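Local coordinates for protein interferon alpha/beta receptor 1 (Mus musculus, PDB 3WCY) that forms, together with IFNAR2, the cell-surface receptor for type I interferons, whose binding activates JAK-STAT signalling, at residues V107-E112 against Q193-T198; K114-H119 against Y172-K177; I143-S148 against P168-C173. One frame throughout, in Å; residues are numbered along the deposited sequence.

Interaction 1: V107-E112 against Q193-T198; sequences VRLEAE and QCISTT
Gln193 reaches across to the backbone of Val107, joining the two edge strands at one side of the second of the receptor's four fibronectin type III domains. Strands 107-111 and 193-196 belong to different sheets of this beta sandwich and run nearly parallel, 13° apart, with their axes 7.2 Å from each other, so side chains fill most of the space, and a single backbone bond joins the two segments at one end. The long glutamine suits this place: it spans the space between the sheets with its chain extended beyond CG, and its NE2 donates to Val107 O at 2.8 Å, the acceptor lying close to the plane of the amide. An alanine here would probably leave Val107 O without this donor and open a gap beside Val107 CG1. At the far end the backbone takes over: Thr198 N donates to Glu112 O at 3.0 Å, approaching from above the carbonyl plane. Several other polar groups find partners in neighbouring residues. Thr197 OG1 has two carbonyls as possible acceptors for its one proton, those of Leu167 and Thr170, Glu110 OE1 accepts from His119 NE2, and Arg108 forms a salt bridge with Glu106. Between the two bonds the filling is apolar. Leu109 CD1 lies 3.6 Å from Gln193 CB and 3.8 Å from Ile195 CG2. Ile195 has CG1 anti to its backbone N (chi1 -173°), and the chain beyond it carries CD1 to the next inward-facing residue, where small Ala111 receives it, CB to CD1 at 3.6 Å.

Interaction 2: K114-H119 against Y172-K177; sequences KAILVH and YCLEVK
Val118 carries CG1 anti to its backbone N (chi1 177°) and CG2 anti to its carbonyl carbon, and this splay lets one valine serve two partners: CG1 meets Val176 CG2 at 3.7 Å, while CG2 meets Leu174 CD1 at 4.1 Å. In Ile116 CG1 is instead anti to the carbonyl carbon (chi1 -78°), and the chain beyond it brings CD1 to Tyr172 CD2, 3.8 Å away, at an oblique approach to the ring. The other branch, Ile116 CG2, is a looser neighbour of Leu174 CD2 at 4.3 Å. These residues line the inside of a fibronectin type III beta sandwich, where strand 116-119 of one sheet lies over strand 172-177 of the other, their axes 9.7 Å apart and crossing at -33°. Such a spacing is bridged by side chains alone, and beta-branched valine and isoleucine, which suit extended backbone, interlock well across it, with leucine between them. Leu166 and Ile163 add to the same interior, against Tyr172 and Leu174 respectively. Tyrosine fits at the end of the row because its ring packs against Ile116 while its hydroxyl, Tyr172 OH, is hydrogen-bonded with Leu167 N.

Interaction 3: I143-S148 against P168-C173; sequences IWQKSS and PETTYC
Trp144 and Cys173 form an antiparallel hydrogen-bonded pair, their short strands lying at 141° to each other and their CA atoms 5.6 Å apart. They belong to neighbouring central strands, 138-145 and 171-179, of the four-stranded sheet in this fibronectin type III sandwich. Cys173 N donates to Trp144 O at 2.7 Å, nearly along the C=O axis, whereas the return bond from Trp144 N to Cys173 O is weak. Farther on, Lys146 N donates to Thr171 O at 3.0 Å, in the carbonyl plane, so the bonding goes one residue beyond the end of strand 143-145. The indole of Trp144 leans over its partner: CG sits between the backbone N and the carbonyl carbon (chi1 65°), and Cys173 O comes 3.4 Å above one ring face, displaced toward the rim. Trp144 CE2 also packs on Cys173 CB at 3.6 Å. A broad flat tryptophan suits a place beside the disulfide that Cys173 makes with Cys194, with Cys173 SG meeting the five-membered ring obliquely, and Lys151 adds a cation-pi contact to the same indole. On the interior side, Ile143 CG1 packs against Tyr172 CB at 3.8 Å, while the tyrosine ring brings its edge to the carbonyl carbon of Trp144. The aliphatic part of the Lys146 side chain borders the disulfide, with CG 3.9 Å from Cys173 SG.

All three interactions lie in the second fibronectin type III domain. Interactions 1 and 2 join its two sheets, whereas interaction 3 pairs two strands within one sheet. The centres of interactions 1 and 2 are about 6 Å apart, and that of interaction 3 is about 10 Å from each. Leu174 ties them together in the interior: its CG lies 3.6 Å from Leu109 CD2 of interaction 1, and its CD1 is 3.6 Å from Ile143 CB of interaction 3. On the outer face of the sheet, the Cys173-Cys194 disulfide links the strand shared by interactions 2 and 3 to the edge strand of interaction 1.

Interaction 1: V107-E112 against Q193-T198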
loop_
_atom_site.group_PDB
_atom_site.type_symbol
_atom_site.label_atom_id
_atom_site.label_comp_id
_atom_site.label_asym_id
_atom_site.label_seq_id
_atom_site.Cartn_x
_atom_site.Cartn_y
_atom_site.Cartn_z
ATOM N N VAL A 107 12.639 -3.164 17.161
ATOM C CA VAL A 107 13.464 -2.322 16.290
ATOM C C VAL A 107 14.968 -2.560 16.426
ATOM O O VAL A 107 15.488 -2.554 17.537
ATOM C CB VAL A 107 13.043 -0.816 16.336
ATOM C CG1 VAL A 107 12.609 -0.384 17.732
ATOM C CG2 VAL A 107 14.129 0.111 15.793
ATOM N N ARG A 108 15.653 -2.782 15.289
ATOM C CA ARG A 108 17.107 -2.962 15.241
ATOM C C ARG A 108 17.677 -1.915 14.293
ATOM O O ARG A 108 17.215 -1.794 13.157
ATOM C CB ARG A 108 17.524 -4.386 14.796
ATOM C CG ARG A 108 16.856 -5.559 15.533
ATOM C CD ARG A 108 17.279 -5.741 16.984
ATOM N NE ARG A 108 16.412 -6.706 17.663
ATOM C CZ ARG A 108 16.602 -7.155 18.899
ATOM N NH1 ARG A 108 17.644 -6.743 19.612
ATOM N NH2 ARG A 108 15.757 -8.029 19.430
ATOM N N LEU A 109 18.674 -1.154 14.766
ATOM C CA LEU A 109 19.316 -0.081 13.999
ATOM C C LEU A 109 20.586 -0.535 13.281
ATOM O O LEU A 109 21.336 -1.368 13.796
ATOM C CB LEU A 109 19.624 1.130 14.900
ATOM C CG LEU A 109 18.462 1.692 15.720
ATOM C CD1 LEU A 109 18.960 2.520 16.839
ATOM C CD2 LEU A 109 17.526 2.494 14.864
ATOM N N GLU A 110 20.817 0.031 12.092
ATOM C CA GLU A 110 21.971 -0.223 11.234
ATOM C C GLU A 110 22.380 1.142 10.666
ATOM O O GLU A 110 21.517 1.858 10.155
ATOM C CB GLU A 110 21.566 -1.193 10.116
ATOM C CG GLU A 110 22.730 -1.894 9.438
ATOM C CD GLU A 110 22.523 -2.324 7.995
ATOM O OE1 GLU A 110 21.358 -2.373 7.534
ATOM O OE2 GLU A 110 23.539 -2.625 7.323
ATOM N N ALA A 111 23.658 1.542 10.801
ATOM C CA ALA A 111 24.086 2.862 10.313
ATOM C C ALA A 111 25.066 2.841 9.145
ATOM O O ALA A 111 25.791 1.863 8.954
ATOM C CB ALA A 111 24.642 3.703 11.447
ATOM N N GLU A 112 25.078 3.942 8.368
ATOM C CA GLU A 112 25.935 4.154 7.200
ATOM C C GLU A 112 26.579 5.561 7.367
ATOM O O GLU A 112 26.725 6.010 8.504
ATOM C CB GLU A 112 25.089 4.112 5.907
ATOM C CG GLU A 112 24.344 2.798 5.686
ATOM C CD GLU A 112 23.618 2.625 4.363
ATOM O OE1 GLU A 112 22.940 3.580 3.920
ATOM O OE2 GLU A 112 23.681 1.509 3.798
ATOM N N GLN A 193 16.546 3.780 21.403
ATOM C CA GLN A 193 17.723 3.108 20.867
ATOM C C GLN A 193 18.580 4.103 20.124
ATOM O O GLN A 193 18.080 4.807 19.241
ATOM C CB GLN A 193 17.324 1.962 19.949
ATOM C CG GLN A 193 17.262 0.637 20.660
ATOM C CD GLN A 193 16.873 -0.436 19.691
ATOM O OE1 GLN A 193 17.697 -0.906 18.899
ATOM N NE2 GLN A 193 15.600 -0.827 19.720
ATOM N N CYS A 194 19.867 4.171 20.498
ATOM C CA CYS A 194 20.830 5.089 19.906
ATOM C C CYS A 194 21.859 4.351 19.061
ATOM O O CYS A 194 22.187 3.195 19.336
ATOM C CB CYS A 194 21.495 5.947 20.980
ATOM S SG CYS A 194 20.335 6.743 22.130
ATOM N N ILE A 195 22.359 5.029 18.023
ATOM C CA ILE A 195 23.365 4.531 17.081
ATOM C C ILE A 195 24.192 5.711 16.533
ATOM O O ILE A 195 23.686 6.833 16.441
ATOM C CB ILE A 195 22.713 3.673 15.951
ATOM C CG1 ILE A 195 23.774 2.998 15.037
ATOM C CG2 ILE A 195 21.676 4.478 15.147
ATOM C CD1 ILE A 195 23.309 1.832 14.224
ATOM N N SER A 196 25.462 5.455 16.177
ATOM C CA SER A 196 26.324 6.474 15.600
ATOM C C SER A 196 26.607 6.181 14.126
ATOM O O SER A 196 26.765 5.017 13.745
ATOM C CB SER A 196 27.619 6.600 16.394
ATOM O OG SER A 196 28.063 7.947 16.403
ATOM N N THR A 197 26.645 7.245 13.298
ATOM C CA THR A 197 26.940 7.171 11.860
ATOM C C THR A 197 28.455 7.015 11.627
ATOM O O THR A 197 29.248 7.450 12.465
ATOM C CB THR A 197 26.361 8.391 11.117
ATOM O OG1 THR A 197 26.674 9.586 11.831
ATOM C CG2 THR A 197 24.855 8.299 10.918
ATOM N N THR A 198 28.856 6.370 10.512
ATOM C CA THR A 198 30.270 6.156 10.146
ATOM C C THR A 198 30.819 7.380 9.383
ATOM O O THR A 198 30.026 8.233 8.976
ATOM C CB THR A 198 30.426 4.877 9.298
ATOM O OG1 THR A 198 29.581 4.951 8.150
ATOM C CG2 THR A 198 30.155 3.603 10.077
#

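Interaction 2: K114-H119 against Y172-K177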
loop_
_atom_site.group_PDB
_atom_site.type_symbol
_atom_site.label_atom_id
_atom_site.label_comp_id
_atom_site.label_asym_id
_atom_site.label_seq_id
_atom_site.Cartn_x
_atom_site.Cartn_y
_atom_site.Cartn_z
ATOM N N LYS A 114 25.706 8.830 5.752
ATOM C CA LYS A 114 24.658 9.853 5.806
ATOM C C LYS A 114 23.258 9.254 6.044
ATOM O O LYS A 114 22.250 9.939 5.829
ATOM C CB LYS A 114 24.678 10.691 4.500
ATOM C CG LYS A 114 26.033 11.327 4.159
ATOM C CD LYS A 114 26.098 11.774 2.696
ATOM C CE LYS A 114 27.452 12.330 2.305
ATOM N NZ LYS A 114 28.488 11.269 2.167
ATOM N N ALA A 115 23.191 7.983 6.496
ATOM C CA ALA A 115 21.910 7.311 6.718
ATOM C C ALA A 115 21.863 6.315 7.882
ATOM O O ALA A 115 22.900 5.800 8.317
ATOM C CB ALA A 115 21.449 6.626 5.435
ATOM N N ILE A 116 20.628 6.048 8.364
ATOM C CA ILE A 116 20.290 5.064 9.396
ATOM C C ILE A 116 19.111 4.205 8.899
ATOM O O ILE A 116 18.081 4.737 8.462
ATOM C CB ILE A 116 20.069 5.688 10.808
ATOM C CG1 ILE A 116 21.434 5.997 11.474
ATOM C CG2 ILE A 116 19.219 4.770 11.719
ATOM C CD1 ILE A 116 21.427 7.082 12.524
ATOM N N LEU A 117 19.300 2.874 8.945
ATOM C CA LEU A 117 18.310 1.873 8.559
ATOM C C LEU A 117 17.575 1.406 9.819
ATOM O O LEU A 117 18.211 0.919 10.758
ATOM C CB LEU A 117 18.991 0.680 7.862
ATOM C CG LEU A 117 19.652 0.958 6.514
ATOM C CD1 LEU A 117 21.161 0.938 6.638
ATOM C CD2 LEU A 117 19.195 -0.042 5.469
ATOM N N VAL A 118 16.246 1.606 9.858
ATOM C CA VAL A 118 15.392 1.205 10.981
ATOM C C VAL A 118 14.607 -0.049 10.578
ATOM O O VAL A 118 13.663 0.032 9.785
ATOM C CB VAL A 118 14.478 2.353 11.484
ATOM C CG1 VAL A 118 13.563 1.876 12.602
ATOM C CG2 VAL A 118 15.301 3.546 11.953
ATOM N N HIS A 119 15.045 -1.211 11.093
ATOM C CA HIS A 119 14.434 -2.506 10.822
ATOM C C HIS A 119 13.317 -2.736 11.833
ATOM O O HIS A 119 13.575 -3.024 13.006
ATOM C CB HIS A 119 15.483 -3.627 10.843
ATOM C CG HIS A 119 16.640 -3.380 9.921
ATOM N ND1 HIS A 119 16.612 -3.794 8.603
ATOM C CD2 HIS A 119 17.817 -2.753 10.155
ATOM C CE1 HIS A 119 17.762 -3.398 8.078
ATOM N NE2 HIS A 119 18.523 -2.778 8.975
ATOM N N TYR A 172 22.693 9.542 16.838
ATOM C CA TYR A 172 21.257 9.832 16.890
ATOM C C TYR A 172 20.494 8.759 17.665
ATOM O O TYR A 172 20.876 7.589 17.625
ATOM C CB TYR A 172 20.655 9.923 15.479
ATOM C CG TYR A 172 21.293 10.928 14.545
ATOM C CD1 TYR A 172 20.757 12.204 14.391
ATOM C CD2 TYR A 172 22.361 10.567 13.724
ATOM C CE1 TYR A 172 21.302 13.116 13.486
ATOM C CE2 TYR A 172 22.914 11.467 12.815
ATOM C CZ TYR A 172 22.384 12.743 12.702
ATOM O OH TYR A 172 22.925 13.628 11.799
ATOM N N CYS A 173 19.385 9.149 18.324
ATOM C CA CYS A 173 18.535 8.221 19.071
ATOM C C CYS A 173 17.160 8.098 18.419
ATOM O O CYS A 173 16.655 9.077 17.862
ATOM C CB CYS A 173 18.456 8.596 20.546
ATOM S SG CYS A 173 20.067 8.618 21.384
ATOM N N LEU A 174 16.601 6.864 18.414
ATOM C CA LEU A 174 15.355 6.499 17.730
ATOM C C LEU A 174 14.219 5.996 18.622
ATOM O O LEU A 174 14.460 5.418 19.685
ATOM C CB LEU A 174 15.651 5.431 16.655
ATOM C CG LEU A 174 16.267 5.842 15.301
ATOM C CD1 LEU A 174 15.368 6.724 14.512
ATOM C CD2 LEU A 174 17.705 6.345 15.406
ATOM N N GLU A 175 12.975 6.175 18.133
ATOM C CA GLU A 175 11.725 5.761 18.771
ATOM C C GLU A 175 10.685 5.425 17.682
ATOM O O GLU A 175 10.356 6.283 16.858
ATOM C CB GLU A 175 11.210 6.867 19.708
ATOM C CG GLU A 175 10.974 6.389 21.134
ATOM C CD GLU A 175 10.329 7.374 22.097
ATOM O OE1 GLU A 175 9.989 8.503 21.671
ATOM O OE2 GLU A 175 10.146 7.002 23.282
ATOM N N VAL A 176 10.206 4.163 17.655
ATOM C CA VAL A 176 9.243 3.672 16.657
ATOM C C VAL A 176 7.922 3.288 17.316
ATOM O O VAL A 176 7.899 2.486 18.251
ATOM C CB VAL A 176 9.816 2.512 15.790
ATOM C CG1 VAL A 176 8.817 2.046 14.736
ATOM C CG2 VAL A 176 11.135 2.904 15.135
ATOM N N LYS A 177 6.828 3.851 16.796
ATOM C CA LYS A 177 5.457 3.625 17.240
ATOM C C LYS A 177 4.707 2.784 16.186
ATOM O O LYS A 177 4.780 3.083 14.984
ATOM C CB LYS A 177 4.763 4.990 17.430
ATOM C CG LYS A 177 3.365 4.960 18.030
ATOM C CD LYS A 177 2.784 6.371 18.099
ATOM C CE LYS A 177 1.703 6.546 19.149
ATOM N NZ LYS A 177 2.255 6.644 20.529
#

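Interaction 3: I143-S148 against P168-C173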
loop_
_atom_site.group_PDB
_atom_site.type_symbol
_atom_site.label_atom_id
_atom_site.label_comp_id
_atom_site.label_asym_id
_atom_site.label_seq_id
_atom_site.Cartn_x
_atom_site.Cartn_y
_atom_site.Cartn_z
ATOM N N ILE A 143 13.528 10.675 15.343
ATOM C CA ILE A 143 14.991 10.738 15.349
ATOM C C ILE A 143 15.483 12.126 15.806
ATOM O O ILE A 143 14.891 13.153 15.463
ATOM C CB ILE A 143 15.597 10.266 13.983
ATOM C CG1 ILE A 143 17.125 10.023 14.060
ATOM C CG2 ILE A 143 15.194 11.170 12.802
ATOM C CD1 ILE A 143 17.774 9.243 12.873
ATOM N N TRP A 144 16.557 12.132 16.600
ATOM C CA TRP A 144 17.225 13.325 17.126
ATOM C C TRP A 144 18.648 12.935 17.515
ATOM O O TRP A 144 18.901 11.749 17.725
ATOM C CB TRP A 144 16.482 13.862 18.367
ATOM C CG TRP A 144 16.496 12.926 19.542
ATOM C CD1 TRP A 144 17.418 12.885 20.546
ATOM C CD2 TRP A 144 15.581 11.853 19.793
ATOM N NE1 TRP A 144 17.137 11.850 21.406
ATOM C CE2 TRP A 144 15.995 11.219 20.985
ATOM C CE3 TRP A 144 14.440 11.368 19.130
ATOM C CZ2 TRP A 144 15.301 10.136 21.537
ATOM C CZ3 TRP A 144 13.748 10.302 19.685
ATOM C CH2 TRP A 144 14.187 9.687 20.864
ATOM N N GLN A 145 19.558 13.914 17.659
ATOM C CA GLN A 145 20.912 13.617 18.117
ATOM C C GLN A 145 20.654 13.308 19.594
ATOM O O GLN A 145 19.562 13.594 20.092
ATOM C CB GLN A 145 21.973 14.584 17.551
ATOM C CG GLN A 145 21.679 16.071 17.726
ATOM C CD GLN A 145 22.902 16.927 17.521
ATOM O OE1 GLN A 145 23.524 16.932 16.449
ATOM N NE2 GLN A 145 23.253 17.702 18.540
ATOM N N LYS A 146 21.646 12.673 20.270
ATOM C CA LYS A 146 21.648 12.199 21.664
ATOM C C LYS A 146 21.286 13.286 22.679
ATOM O O LYS A 146 20.470 13.031 23.568
ATOM C CB LYS A 146 22.996 11.546 22.007
ATOM C CG LYS A 146 22.900 10.563 23.173
ATOM C CD LYS A 146 24.137 10.608 24.065
ATOM C CE LYS A 146 24.008 9.754 25.308
ATOM N NZ LYS A 146 23.000 10.280 26.269
ATOM N N SER A 147 21.874 14.487 22.541
ATOM C CA SER A 147 21.647 15.597 23.466
ATOM C C SER A 147 20.484 16.531 23.136
ATOM O O SER A 147 19.974 17.183 24.049
ATOM C CB SER A 147 22.920 16.423 23.637
ATOM O OG SER A 147 23.969 15.646 24.195
ATOM N N SER A 148 20.076 16.608 21.854
ATOM C CA SER A 148 19.011 17.496 21.359
ATOM C C SER A 148 17.602 17.205 21.911
ATOM O O SER A 148 17.346 16.120 22.440
ATOM C CB SER A 148 18.993 17.530 19.833
ATOM O OG SER A 148 18.032 18.444 19.330
ATOM N N PRO A 168 27.613 12.499 9.204
ATOM C CA PRO A 168 28.512 11.417 9.643
ATOM C C PRO A 168 29.090 11.641 11.041
ATOM O O PRO A 168 29.073 12.769 11.546
ATOM C CB PRO A 168 29.616 11.424 8.580
ATOM C CG PRO A 168 29.019 12.107 7.401
ATOM C CD PRO A 168 28.140 13.160 7.994
ATOM N N GLU A 169 29.574 10.554 11.678
ATOM C CA GLU A 169 30.168 10.532 13.029
ATOM C C GLU A 169 29.337 11.372 14.016
ATOM O O GLU A 169 29.916 12.086 14.837
ATOM C CB GLU A 169 31.523 11.261 13.094
ATOM C CG GLU A 169 32.646 10.493 12.411
ATOM C CD GLU A 169 33.963 11.229 12.241
ATOM O OE1 GLU A 169 33.946 12.378 11.741
ATOM O OE2 GLU A 169 35.019 10.632 12.552
ATOM N N THR A 170 28.017 11.250 13.908
ATOM C CA THR A 170 27.075 11.838 14.845
ATOM C C THR A 170 26.192 10.719 15.387
ATOM O O THR A 170 25.854 9.780 14.667
ATOM C CB THR A 170 26.194 12.904 14.172
ATOM O OG1 THR A 170 26.974 13.646 13.226
ATOM C CG2 THR A 170 25.623 13.857 15.210
ATOM N N THR A 171 25.829 10.820 16.660
ATOM C CA THR A 171 25.080 9.771 17.342
ATOM C C THR A 171 23.627 10.214 17.537
ATOM O O THR A 171 23.364 11.167 18.270
ATOM C CB THR A 171 25.801 9.262 18.610
ATOM O OG1 THR A 171 24.880 8.499 19.392
ATOM C CG2 THR A 171 26.403 10.388 19.460
ATOM N N TYR A 172 22.693 9.542 16.838
ATOM C CA TYR A 172 21.257 9.832 16.890
ATOM C C TYR A 172 20.494 8.759 17.665
ATOM O O TYR A 172 20.876 7.589 17.625
ATOM C CB TYR A 172 20.655 9.923 15.479
ATOM C CG TYR A 172 21.293 10.928 14.545
ATOM C CD1 TYR A 172 20.757 12.204 14.391
ATOM C CD2 TYR A 172 22.361 10.567 13.724
ATOM C CE1 TYR A 172 21.302 13.116 13.486
ATOM C CE2 TYR A 172 22.914 11.467 12.815
ATOM C CZ TYR A 172 22.384 12.743 12.702
ATOM O OH TYR A 172 22.925 13.628 11.799
ATOM N N CYS A 173 19.385 9.149 18.324
ATOM C CA CYS A 173 18.535 8.221 19.071
ATOM C C CYS A 173 17.160 8.098 18.419
ATOM O O CYS A 173 16.655 9.077 17.862
ATOM C CB CYS A 173 18.456 8.596 20.546
ATOM S SG CYS A 173 20.067 8.618 21.384
#